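Local coordinates for protein phosphoribosylaminoimidazole-succinocarboxamide synthase (Saccharomyces cerevisiae, PDB 2CNQ) that catalyses the ATP-dependent joining of L-aspartate to the carboxylate of 4-carboxy-5-aminoimidazole ribotide, giving SAICAR in de novo purine biosynthesis, at residues Thr6-Ile11 / Thr100-Arg105; Gly10-Val15 / Tyr88-Leu93; Val20-Glu25 / Thr36-Ala41. One frame throughout, in Å; residues are numbered along the deposited sequence. Where two conformers were deposited one is given.

Interaction 1 (Thr6-Ile11 / Thr100-Arg105); sequences TELDGI and TQLEDR
Q101 of helix 96-102 presents its side-chain amide to the backbone of E7 in the N-terminal loop, which runs across one side of the antiparallel sheet before entering it as strand 14-17. The primary amide bonds to both the N-H and the C=O of E7, as a neighbouring strand would pair with one residue, although the 6-11 segment has no regular secondary structure.

From CB, the Q101 chain heads for the loop. Its CG is anti to the carbonyl carbon, beside the backbone N, and CD continues the extended course, chi2 -175°, which brings the carboxamide carbon up to E7. At the tip, CD lies 3.7 Å from E7 N. OE1 accepts from E7 N at 2.8 Å, with an N-H...O angle of 154° and the donor slightly tilted from the carbonyl plane. The same oxygen comes within 3.2 Å of T6 CA. NE2 donates to E7 O at 3.0 Å, but here the donor stands above the plane of the E7 carbonyl, 39° out of it. Held at both ends, the amide has its rotation fixed, and NE2 also donates to K97 O within its own helix.

Next to this polar pair the contact is apolar. The L8 and L102 side chains reach toward each other tip to tip, and both rest on strand 30-35, L8 against L32 and L102 against V34. T6 turns its OG1 to D22 and Y24 of strand 21-25, while its methyl CG2 lies 3.8 Å from Q101 O. The two leucines meet through single methyl groups, L8 CD2 and L102 CD1, 4.2 Å apart.

Interaction 2 (Gly10-Val15 / Tyr88-Leu93); sequences GILPLV and YLPAKL
I11 and K92 cross at about a right angle, the isoleucine tip laid against the aliphatic part of the lysine. I11 CD1 touches K92 CD at 3.5 Å and K92 CG at 3.6 Å, and lies 3.9 Å from K92 CE. The lysine chain is extended as far as CE and then bends at chi4 (60°), where NZ forms a salt bridge with E95; its methylenes thus cover I11 while the charge is engaged outside this contact.

I11 and L93 are arranged differently, sliding past each other in opposite directions. L93 CD2 is shared by both arms of the isoleucine, 3.8 Å from I11 CD1 and equally far from I11 CG2. The branching at I11 CB makes this possible: CG2 is anti to the backbone N, whereas CG1 is anti to the carbonyl carbon, and the extended chi2 (162°) then sets CD1 against K92.

The contact fastens the loop leading into strand 14-17, an outermost strand of the four-stranded antiparallel sheet, to the turn ahead of helix 96-102. That turn is closed by a backbone hydrogen bond from L93 N to P90 O, and P90, L93 and the K92 methylenes all face I11 and L12.

L12 lies obliquely across both P90 and L93, giving a different methyl to each. Its CD2 packs on the proline ring at P90 CG, 3.9 Å away, and its CD1 meets L93 CD1 at 3.7 Å. Beyond them, L12 and L89 both rest on L32 of strand 30-35, and Y98 of helix 96-102 packs against I11, K92 and L93.

Interaction 3 (Val20-Glu25 / Thr36-Ala41); sequences VRDIYE and TDRISA. With ADP (adenosine-5'-diphosphate), chain B; ADP (adenosine-5'-diphosphate), chain F.
The nucleotide pocket holding ADP of chain B is bordered by V20 and R21, whose backbone N-H groups both donate to its alpha-phosphate oxygen O2A, while R21 NH1 donates to O1A. Behind this phosphate-binding backbone, the 36-41 segment secures the same residues. V20 O accepts from T36 OG1 at 2.6 Å and from T36 N at 2.9 Å, the two donors arriving from opposite faces of the carbonyl plane. T36 OG1 lies between its backbone N and carbonyl carbon (chi1 76°), where it also accepts from R38 N, forming an ST turn.

R38 grips D22 end-on: NH1 and NH2 bind the single oxygen OD2 at 2.9 and 2.8 Å, with the guanidinium and carboxylate planes only 24° apart. NH1 adds a weak bond to R21 O at the guanidinium edge, and V20 O and T36 OG1 lie over one face. The other carboxylate oxygen, D22 OD1, is taken by R17 and T6. A leucine in place of R38 would probably leave D22 OD2 without its cationic mate and R21 O without its weak bond.

S40 OG, farther along, lies 2.6 Å from O1B of the second ADP, chain F. A buried salt bridge thus backs the junction of loop and strand at V20 and R21, whose N-H groups bind phosphate, in what is probably the ATP site of this SAICAR synthetase, occupied here by ADP.

All three contacts adjoin or hold strands of the antiparallel sheet of strands 14-17, 21-25, 30-35 and 106-110. Interactions 1 and 2 start from the same N-terminal stretch, overlap at G10 and I11, although I11 makes its contacts in interaction 2, and fuse where L93 packs on L8 and L102; interaction 3 is nested inside the chain loops closed by both. Burial and chemistry change together: interaction 2, the farthest from the chain centre, is partly exposed and purely apolar, interaction 1 is buried and mixes an amide pair with leucines, and interaction 3, the deepest, is polar, charged and beside the nucleotides. T6 OG1 ties interaction 1 to D22 and Y24, whereas strand pairing joins interaction 2 to 20-25.

Interaction 1 (Thr6-Ile11 / Thr100-Arg105)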
loop_
_atom_site.group_PDB
_atom_site.type_symbol
_atom_site.label_atom_id
_atom_site.label_comp_id
_atom_site.label_asym_id
_atom_site.label_seq_id
_atom_site.Cartn_x
_atom_site.Cartn_y
_atom_site.Cartn_z
ATOM N N THR A 6 -15.771 -7.863 -7.701
ATOM C CA THR A 6 -16.972 -7.092 -7.824
ATOM C C THR A 6 -17.650 -7.414 -9.126
ATOM O O THR A 6 -17.020 -7.625 -10.137
ATOM C CB THR A 6 -16.720 -5.608 -7.700
ATOM O OG1 THR A 6 -15.871 -5.146 -8.744
ATOM C CG2 THR A 6 -16.149 -5.242 -6.379
ATOM N N GLU A 7 -18.966 -7.419 -9.071
ATOM C CA GLU A 7 -19.802 -7.748 -10.198
ATOM C C GLU A 7 -20.818 -6.653 -10.291
ATOM O O GLU A 7 -21.813 -6.648 -9.597
ATOM C CB GLU A 7 -20.465 -9.071 -10.012
ATOM C CG GLU A 7 -19.481 -10.209 -9.992
ATOM C CD GLU A 7 -18.884 -10.522 -11.317
ATOM O OE1 GLU A 7 -18.059 -11.446 -11.362
ATOM O OE2 GLU A 7 -19.217 -9.900 -12.324
ATOM N N LEU A 8 -20.535 -5.711 -11.156
ATOM C CA LEU A 8 -21.353 -4.540 -11.276
ATOM C C LEU A 8 -22.211 -4.542 -12.507
ATOM O O LEU A 8 -22.836 -3.564 -12.821
ATOM C CB LEU A 8 -20.540 -3.262 -11.208
ATOM C CG LEU A 8 -19.735 -3.082 -9.928
ATOM C CD1 LEU A 8 -19.190 -1.679 -9.882
ATOM C CD2 LEU A 8 -20.497 -3.387 -8.684
ATOM N N ASP A 9 -22.264 -5.669 -13.199
ATOM C CA ASP A 9 -23.232 -5.850 -14.259
ATOM C C ASP A 9 -23.176 -4.769 -15.299
ATOM O O ASP A 9 -24.177 -4.383 -15.886
ATOM C CB ASP A 9 -24.636 -5.983 -13.701
ATOM C CG ASP A 9 -24.799 -7.268 -12.944
ATOM O OD1 ASP A 9 -24.238 -8.283 -13.387
ATOM O OD2 ASP A 9 -25.453 -7.286 -11.910
ATOM N N GLY A 10 -21.982 -4.301 -15.557
ATOM C CA GLY A 10 -21.777 -3.345 -16.592
ATOM C C GLY A 10 -22.265 -1.982 -16.274
ATOM O O GLY A 10 -22.296 -1.146 -17.144
ATOM N N ILE A 11 -22.622 -1.704 -15.032
ATOM C CA ILE A 11 -23.167 -0.422 -14.700
ATOM C C ILE A 11 -22.154 0.670 -14.917
ATOM O O ILE A 11 -22.496 1.754 -15.321
ATOM C CB ILE A 11 -23.706 -0.451 -13.310
ATOM C CG1 ILE A 11 -24.951 -1.333 -13.294
ATOM C CG2 ILE A 11 -24.030 0.930 -12.808
ATOM C CD1 ILE A 11 -25.324 -1.767 -11.919
ATOM N N THR A 100 -23.538 -3.778 -1.351
ATOM C CA THR A 100 -22.827 -4.649 -0.444
ATOM C C THR A 100 -21.443 -4.975 -0.958
ATOM O O THR A 100 -20.577 -5.303 -0.185
ATOM C CB THR A 100 -23.586 -5.916 -0.198
ATOM O OG1 THR A 100 -23.803 -6.544 -1.437
ATOM C CG2 THR A 100 -24.860 -5.677 0.552
ATOM N N GLN A 101 -21.246 -4.909 -2.251
ATOM C CA GLN A 101 -19.967 -5.162 -2.824
ATOM C C GLN A 101 -19.054 -3.968 -2.805
ATOM O O GLN A 101 -17.861 -4.111 -3.134
ATOM C CB GLN A 101 -20.120 -5.539 -4.275
ATOM C CG GLN A 101 -20.942 -6.737 -4.504
ATOM C CD GLN A 101 -20.916 -7.082 -5.946
ATOM O OE1 GLN A 101 -19.872 -7.469 -6.450
ATOM N NE2 GLN A 101 -21.998 -6.850 -6.654
ATOM N N LEU A 102 -19.594 -2.804 -2.517
ATOM C CA LEU A 102 -18.857 -1.590 -2.649
ATOM C C LEU A 102 -18.667 -0.862 -1.365
ATOM O O LEU A 102 -17.703 -0.149 -1.198
ATOM C CB LEU A 102 -19.577 -0.690 -3.629
ATOM C CG LEU A 102 -19.661 -1.237 -5.045
ATOM C CD1 LEU A 102 -20.512 -0.329 -5.872
ATOM C CD2 LEU A 102 -18.283 -1.393 -5.636
ATOM N N GLU A 103 -19.628 -0.945 -0.470
ATOM C CA GLU A 103 -19.601 -0.079 0.663
ATOM C C GLU A 103 -18.389 -0.363 1.514
ATOM O O GLU A 103 -17.993 -1.488 1.707
ATOM C CB GLU A 103 -20.883 -0.201 1.450
ATOM C CG GLU A 103 -21.085 -1.556 2.080
ATOM C CD GLU A 103 -22.470 -1.769 2.590
ATOM O OE1 GLU A 103 -23.265 -0.823 2.621
ATOM O OE2 GLU A 103 -22.779 -2.913 2.948
ATOM N N ASP A 104 -17.814 0.714 2.014
ATOM C CA ASP A 104 -16.692 0.715 2.928
ATOM C C ASP A 104 -15.399 0.280 2.342
ATOM O O ASP A 104 -14.393 0.359 3.025
ATOM C CB ASP A 104 -16.999 -0.085 4.182
ATOM C CG ASP A 104 -18.136 0.486 4.920
ATOM O OD1 ASP A 104 -19.051 -0.268 5.253
ATOM O OD2 ASP A 104 -18.098 1.701 5.157
ATOM N N ARG A 105 -15.389 -0.121 1.091
ATOM C CA ARG A 105 -14.173 -0.589 0.474
ATOM C C ARG A 105 -13.919 0.145 -0.815
ATOM O O ARG A 105 -13.097 -0.266 -1.595
ATOM C CB ARG A 105 -14.240 -2.063 0.198
ATOM C CG ARG A 105 -15.381 -2.440 -0.683
ATOM C CD ARG A 105 -15.399 -3.869 -1.032
ATOM N NE ARG A 105 -15.636 -4.730 0.102
ATOM C CZ ARG A 105 -14.767 -5.566 0.636
ATOM N NH1 ARG A 105 -13.548 -5.640 0.211
ATOM N NH2 ARG A 105 -15.136 -6.363 1.608
#

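Interaction 2 (Gly10-Val15 / Tyr88-Leu93)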
loop_
_atom_site.group_PDB
_atom_site.type_symbol
_atom_site.label_atom_id
_atom_site.label_comp_id
_atom_site.label_asym_id
_atom_site.label_seq_id
_atom_site.Cartn_x
_atom_site.Cartn_y
_atom_site.Cartn_z
ATOM N N GLY A 10 -21.982 -4.301 -15.557
ATOM C CA GLY A 10 -21.777 -3.345 -16.592
ATOM C C GLY A 10 -22.265 -1.982 -16.274
ATOM O O GLY A 10 -22.296 -1.146 -17.144
ATOM N N ILE A 11 -22.622 -1.704 -15.032
ATOM C CA ILE A 11 -23.167 -0.422 -14.700
ATOM C C ILE A 11 -22.154 0.670 -14.917
ATOM O O ILE A 11 -22.496 1.754 -15.321
ATOM C CB ILE A 11 -23.706 -0.451 -13.310
ATOM C CG1 ILE A 11 -24.951 -1.333 -13.294
ATOM C CG2 ILE A 11 -24.030 0.930 -12.808
ATOM C CD1 ILE A 11 -25.324 -1.767 -11.919
ATOM N N LEU A 12 -20.894 0.366 -14.644
ATOM C CA LEU A 12 -19.769 1.231 -14.945
ATOM C C LEU A 12 -18.811 0.402 -15.725
ATOM O O LEU A 12 -18.658 -0.759 -15.458
ATOM C CB LEU A 12 -19.063 1.683 -13.706
ATOM C CG LEU A 12 -19.876 2.474 -12.722
ATOM C CD1 LEU A 12 -19.044 2.714 -11.504
ATOM C CD2 LEU A 12 -20.364 3.760 -13.328
ATOM N N PRO A 13 -18.084 1.011 -16.631
ATOM C CA PRO A 13 -17.027 0.291 -17.293
ATOM C C PRO A 13 -15.942 -0.081 -16.331
ATOM O O PRO A 13 -15.600 0.682 -15.445
ATOM C CB PRO A 13 -16.514 1.289 -18.306
ATOM C CG PRO A 13 -17.570 2.334 -18.457
ATOM C CD PRO A 13 -18.210 2.383 -17.104
ATOM N N LEU A 14 -15.369 -1.231 -16.549
ATOM C CA LEU A 14 -14.258 -1.675 -15.780
ATOM C C LEU A 14 -13.014 -1.131 -16.370
ATOM O O LEU A 14 -12.748 -1.370 -17.525
ATOM C CB LEU A 14 -14.253 -3.184 -15.772
ATOM C CG LEU A 14 -13.162 -3.857 -14.950
ATOM C CD1 LEU A 14 -13.326 -3.564 -13.490
ATOM C CD2 LEU A 14 -13.191 -5.315 -15.236
ATOM N N VAL A 15 -12.237 -0.419 -15.596
ATOM C CA VAL A 15 -10.958 0.061 -16.023
ATOM C C VAL A 15 -9.929 -1.000 -15.843
ATOM O O VAL A 15 -9.134 -1.248 -16.730
ATOM C CB VAL A 15 -10.584 1.317 -15.283
ATOM C CG1 VAL A 15 -9.182 1.737 -15.575
ATOM C CG2 VAL A 15 -11.574 2.397 -15.640
ATOM N N TYR A 88 -22.562 9.671 -5.328
ATOM C CA TYR A 88 -21.780 10.034 -6.468
ATOM C C TYR A 88 -21.717 8.940 -7.492
ATOM O O TYR A 88 -20.992 9.054 -8.452
ATOM C CB TYR A 88 -20.366 10.383 -6.007
ATOM C CG TYR A 88 -20.327 11.664 -5.267
ATOM C CD1 TYR A 88 -20.777 11.766 -3.969
ATOM C CD2 TYR A 88 -19.811 12.783 -5.856
ATOM C CE1 TYR A 88 -20.759 12.957 -3.323
ATOM C CE2 TYR A 88 -19.782 13.970 -5.206
ATOM C CZ TYR A 88 -20.259 14.053 -3.935
ATOM O OH TYR A 88 -20.257 15.239 -3.254
ATOM N N LEU A 89 -22.496 7.895 -7.322
ATOM C CA LEU A 89 -22.539 6.802 -8.225
ATOM C C LEU A 89 -23.918 6.677 -8.764
ATOM O O LEU A 89 -24.878 7.105 -8.168
ATOM C CB LEU A 89 -22.163 5.513 -7.517
ATOM C CG LEU A 89 -20.739 5.485 -7.003
ATOM C CD1 LEU A 89 -20.547 4.236 -6.186
ATOM C CD2 LEU A 89 -19.752 5.521 -8.139
ATOM N N PRO A 90 -24.048 6.034 -9.910
ATOM C CA PRO A 90 -25.377 5.707 -10.399
ATOM C C PRO A 90 -26.200 5.083 -9.318
ATOM O O PRO A 90 -25.715 4.299 -8.525
ATOM C CB PRO A 90 -25.101 4.735 -11.517
ATOM C CG PRO A 90 -23.749 5.152 -12.012
ATOM C CD PRO A 90 -23.001 5.512 -10.787
ATOM N N ALA A 91 -27.457 5.435 -9.305
ATOM C CA ALA A 91 -28.370 4.969 -8.306
ATOM C C ALA A 91 -28.374 3.478 -8.207
ATOM O O ALA A 91 -28.528 2.942 -7.134
ATOM C CB ALA A 91 -29.759 5.467 -8.598
ATOM N N LYS A 92 -28.236 2.798 -9.316
ATOM C CA LYS A 92 -28.298 1.365 -9.272
ATOM C C LYS A 92 -27.263 0.794 -8.339
ATOM O O LYS A 92 -27.484 -0.244 -7.763
ATOM C CB LYS A 92 -28.183 0.822 -10.674
ATOM C CG LYS A 92 -28.547 -0.589 -10.762
ATOM C CD LYS A 92 -28.765 -1.061 -12.175
ATOM C CE LYS A 92 -29.174 -2.494 -12.168
ATOM N NZ LYS A 92 -30.427 -2.713 -11.408
ATOM N N LEU A 93 -26.108 1.461 -8.200
ATOM C CA LEU A 93 -25.074 0.908 -7.348
ATOM C C LEU A 93 -25.376 1.002 -5.886
ATOM O O LEU A 93 -24.676 0.434 -5.089
ATOM C CB LEU A 93 -23.747 1.531 -7.655
ATOM C CG LEU A 93 -23.241 1.205 -9.046
ATOM C CD1 LEU A 93 -21.911 1.877 -9.239
ATOM C CD2 LEU A 93 -23.114 -0.259 -9.271
#

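Interaction 3 (Val20-Glu25 / Thr36-Ala41)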
loop_
_atom_site.group_PDB
_atom_site.type_symbol
_atom_site.label_atom_id
_atom_site.label_comp_id
_atom_site.label_asym_id
_atom_site.label_seq_id
_atom_site.Cartn_x
_atom_site.Cartn_y
_atom_site.Cartn_z
ATOM N N VAL A 20 -5.653 -6.410 -6.098
ATOM C CA VAL A 20 -6.551 -6.157 -4.996
ATOM C C VAL A 20 -7.746 -5.363 -5.392
ATOM O O VAL A 20 -8.815 -5.586 -4.865
ATOM C CB VAL A 20 -5.781 -5.428 -3.870
ATOM C CG1 VAL A 20 -6.717 -4.934 -2.799
ATOM C CG2 VAL A 20 -4.762 -6.369 -3.302
ATOM N N ARG A 21 -7.597 -4.404 -6.274
ATOM C CA ARG A 21 -8.649 -3.496 -6.545
ATOM C C ARG A 21 -9.334 -3.787 -7.835
ATOM O O ARG A 21 -8.749 -4.245 -8.796
ATOM C CB ARG A 21 -8.143 -2.099 -6.535
ATOM C CG ARG A 21 -7.694 -1.793 -5.117
ATOM C CD ARG A 21 -6.753 -0.700 -5.016
ATOM N NE ARG A 21 -6.501 -0.430 -3.649
ATOM C CZ ARG A 21 -5.694 -1.107 -2.875
ATOM N NH1 ARG A 21 -4.793 -1.920 -3.359
ATOM N NH2 ARG A 21 -5.780 -0.913 -1.577
ATOM N N ASP A 22 -10.612 -3.493 -7.830
ATOM C CA ASP A 22 -11.436 -3.449 -9.023
ATOM C C ASP A 22 -11.723 -1.999 -9.244
ATOM O O ASP A 22 -12.174 -1.324 -8.338
ATOM C CB ASP A 22 -12.724 -4.217 -8.857
ATOM C CG ASP A 22 -12.554 -5.675 -8.706
ATOM O OD1 ASP A 22 -13.602 -6.364 -8.666
ATOM O OD2 ASP A 22 -11.439 -6.191 -8.662
ATOM N N ILE A 23 -11.435 -1.531 -10.433
ATOM C CA ILE A 23 -11.434 -0.114 -10.691
ATOM C C ILE A 23 -12.375 0.141 -11.815
ATOM O O ILE A 23 -12.191 -0.414 -12.888
ATOM C CB ILE A 23 -10.062 0.349 -11.000
ATOM C CG1 ILE A 23 -9.120 -0.048 -9.863
ATOM C CG2 ILE A 23 -10.052 1.861 -11.215
ATOM C CD1 ILE A 23 -7.746 0.225 -10.143
ATOM N N TYR A 24 -13.367 0.952 -11.574
ATOM C CA TYR A 24 -14.365 1.259 -12.563
ATOM C C TYR A 24 -14.301 2.712 -12.912
ATOM O O TYR A 24 -13.904 3.547 -12.110
ATOM C CB TYR A 24 -15.745 0.957 -12.023
ATOM C CG TYR A 24 -15.952 -0.490 -11.767
ATOM C CD1 TYR A 24 -16.497 -1.301 -12.731
ATOM C CD2 TYR A 24 -15.570 -1.054 -10.572
ATOM C CE1 TYR A 24 -16.688 -2.620 -12.506
ATOM C CE2 TYR A 24 -15.750 -2.379 -10.342
ATOM C CZ TYR A 24 -16.285 -3.156 -11.317
ATOM O OH TYR A 24 -16.493 -4.485 -11.138
ATOM N N GLU A 25 -14.789 3.030 -14.088
ATOM C CA GLU A 25 -14.853 4.393 -14.528
ATOM C C GLU A 25 -16.161 4.976 -14.170
ATOM O O GLU A 25 -17.201 4.536 -14.652
ATOM C CB GLU A 25 -14.675 4.445 -16.018
ATOM C CG GLU A 25 -14.969 5.790 -16.591
ATOM C CD GLU A 25 -14.695 5.801 -18.047
ATOM O OE1 GLU A 25 -13.552 5.488 -18.471
ATOM O OE2 GLU A 25 -15.638 6.041 -18.785
ATOM N N THR A 36 -11.018 -4.986 -3.083
ATOM C CA THR A 36 -11.606 -6.249 -2.791
ATOM C C THR A 36 -10.867 -6.851 -1.620
ATOM O O THR A 36 -10.008 -6.228 -1.036
ATOM C CB THR A 36 -11.592 -7.173 -3.986
ATOM O OG1 THR A 36 -10.280 -7.680 -4.171
ATOM C CG2 THR A 36 -12.142 -6.510 -5.210
ATOM N N ASP A 37 -11.238 -8.069 -1.308
ATOM C CA ASP A 37 -10.636 -8.833 -0.260
ATOM C C ASP A 37 -9.602 -9.781 -0.753
ATOM O O ASP A 37 -9.128 -10.608 -0.004
ATOM C CB ASP A 37 -11.710 -9.529 0.520
ATOM C CG ASP A 37 -12.557 -8.573 1.267
ATOM O OD1 ASP A 37 -13.715 -8.920 1.554
ATOM O OD2 ASP A 37 -12.094 -7.479 1.595
ATOM N N ARG A 38 -9.230 -9.667 -2.011
ATOM C CA ARG A 38 -8.183 -10.468 -2.521
ATOM C C ARG A 38 -6.889 -10.138 -1.813
ATOM O O ARG A 38 -6.664 -9.045 -1.341
ATOM C CB ARG A 38 -8.004 -10.224 -4.006
ATOM C CG ARG A 38 -9.222 -10.614 -4.820
ATOM C CD ARG A 38 -8.969 -10.564 -6.285
ATOM N NE ARG A 38 -8.578 -9.265 -6.770
ATOM C CZ ARG A 38 -9.382 -8.399 -7.361
ATOM N NH1 ARG A 38 -8.898 -7.291 -7.860
ATOM N NH2 ARG A 38 -10.670 -8.626 -7.456
ATOM N N ILE A 39 -6.009 -11.095 -1.776
ATOM C CA ILE A 39 -4.687 -10.860 -1.247
ATOM C C ILE A 39 -3.727 -11.569 -2.132
ATOM O O ILE A 39 -4.016 -12.620 -2.662
ATOM C CB ILE A 39 -4.584 -11.294 0.200
ATOM C CG1 ILE A 39 -3.246 -10.900 0.809
ATOM C CG2 ILE A 39 -4.849 -12.764 0.364
ATOM C CD1 ILE A 39 -3.224 -11.014 2.303
ATOM N N SER A 40 -2.582 -10.977 -2.305
ATOM C CA SER A 40 -1.574 -11.501 -3.177
ATOM C C SER A 40 -0.274 -11.488 -2.468
ATOM O O SER A 40 -0.060 -10.769 -1.527
ATOM C CB SER A 40 -1.498 -10.627 -4.396
ATOM O OG SER A 40 -1.135 -9.311 -4.058
ATOM N N ALA A 41 0.631 -12.307 -2.940
ATOM C CA ALA A 41 1.982 -12.276 -2.431
ATOM C C ALA A 41 2.834 -12.728 -3.558
ATOM O O ALA A 41 2.455 -13.603 -4.317
ATOM C CB ALA A 41 2.130 -13.174 -1.268
HETATM P PB ADP B . -1.781 -3.686 -8.343
HETATM O O1B ADP B . -1.141 -3.336 -7.081
HETATM O O2B ADP B . -1.039 -3.184 -9.509
HETATM O O3B ADP B . -2.106 -5.078 -8.584
HETATM P PA ADP B . -4.207 -2.659 -7.247
HETATM O O1A ADP B . -3.554 -2.084 -6.070
HETATM O O2A ADP B . -5.034 -3.846 -7.094
HETATM O O3A ADP B . -3.159 -2.899 -8.393
HETATM O "O5'" ADP B . -5.113 -1.588 -7.952
HETATM C "C5'" ADP B . -4.855 -0.203 -7.995
HETATM C "C4'" ADP B . -4.434 0.179 -9.383
HETATM O "O4'" ADP B . -4.893 1.515 -9.582
HETATM C "C3'" ADP B . -2.950 0.232 -9.576
HETATM O "O3'" ADP B . -2.634 0.057 -10.935
HETATM C "C2'" ADP B . -2.631 1.657 -9.212
HETATM O "O2'" ADP B . -1.409 2.104 -9.711
HETATM C "C1'" ADP B . -3.783 2.353 -9.830
HETATM N N9 ADP B . -4.110 3.643 -9.300
HETATM C C8 ADP B . -4.057 4.019 -8.020
HETATM N N7 ADP B . -4.515 5.228 -7.828
HETATM C C5 ADP B . -4.874 5.653 -9.049
HETATM C C6 ADP B . -5.462 6.838 -9.550
HETATM N N6 ADP B . -5.783 7.832 -8.748
HETATM N N1 ADP B . -5.629 6.973 -10.860
HETATM C C2 ADP B . -5.341 5.950 -11.659
HETATM N N3 ADP B . -4.865 4.766 -11.300
HETATM C C4 ADP B . -4.629 4.639 -9.996
HETATM P PB ADP F . 1.944 -8.496 -4.573
HETATM O O1B ADP F . 1.013 -9.089 -5.579
HETATM O O2B ADP F . 2.802 -7.382 -5.106
HETATM O O3B ADP F . 1.207 -8.187 -3.290
HETATM P PA ADP F . 4.000 -8.904 -3.078
HETATM O O1A ADP F . 4.719 -9.845 -2.191
HETATM O O2A ADP F . 3.351 -7.895 -2.204
HETATM O O3A ADP F . 3.060 -9.572 -4.153
HETATM O "O5'" ADP F . 4.971 -8.099 -4.006
HETATM C "C5'" ADP F . 5.735 -7.056 -3.438
HETATM C "C4'" ADP F . 6.782 -6.491 -4.376
HETATM O "O4'" ADP F . 7.742 -7.516 -4.605
HETATM C "C3'" ADP F . 6.159 -6.107 -5.693
HETATM O "O3'" ADP F . 6.854 -5.005 -6.244
HETATM C "C2'" ADP F . 6.383 -7.346 -6.502
HETATM O "O2'" ADP F . 6.466 -7.047 -7.872
HETATM C "C1'" ADP F . 7.717 -7.830 -5.985
HETATM N N9 ADP F . 7.883 -9.274 -6.109
HETATM C C8 ADP F . 6.924 -10.161 -5.909
HETATM N N7 ADP F . 7.376 -11.406 -6.108
HETATM C C5 ADP F . 8.657 -11.303 -6.424
HETATM C C6 ADP F . 9.665 -12.295 -6.729
HETATM N N6 ADP F . 9.319 -13.605 -6.722
HETATM N N1 ADP F . 10.891 -11.821 -7.018
HETATM C C2 ADP F . 11.184 -10.486 -7.023
HETATM N N3 ADP F . 10.281 -9.520 -6.734
HETATM C C4 ADP F . 9.014 -9.887 -6.431
#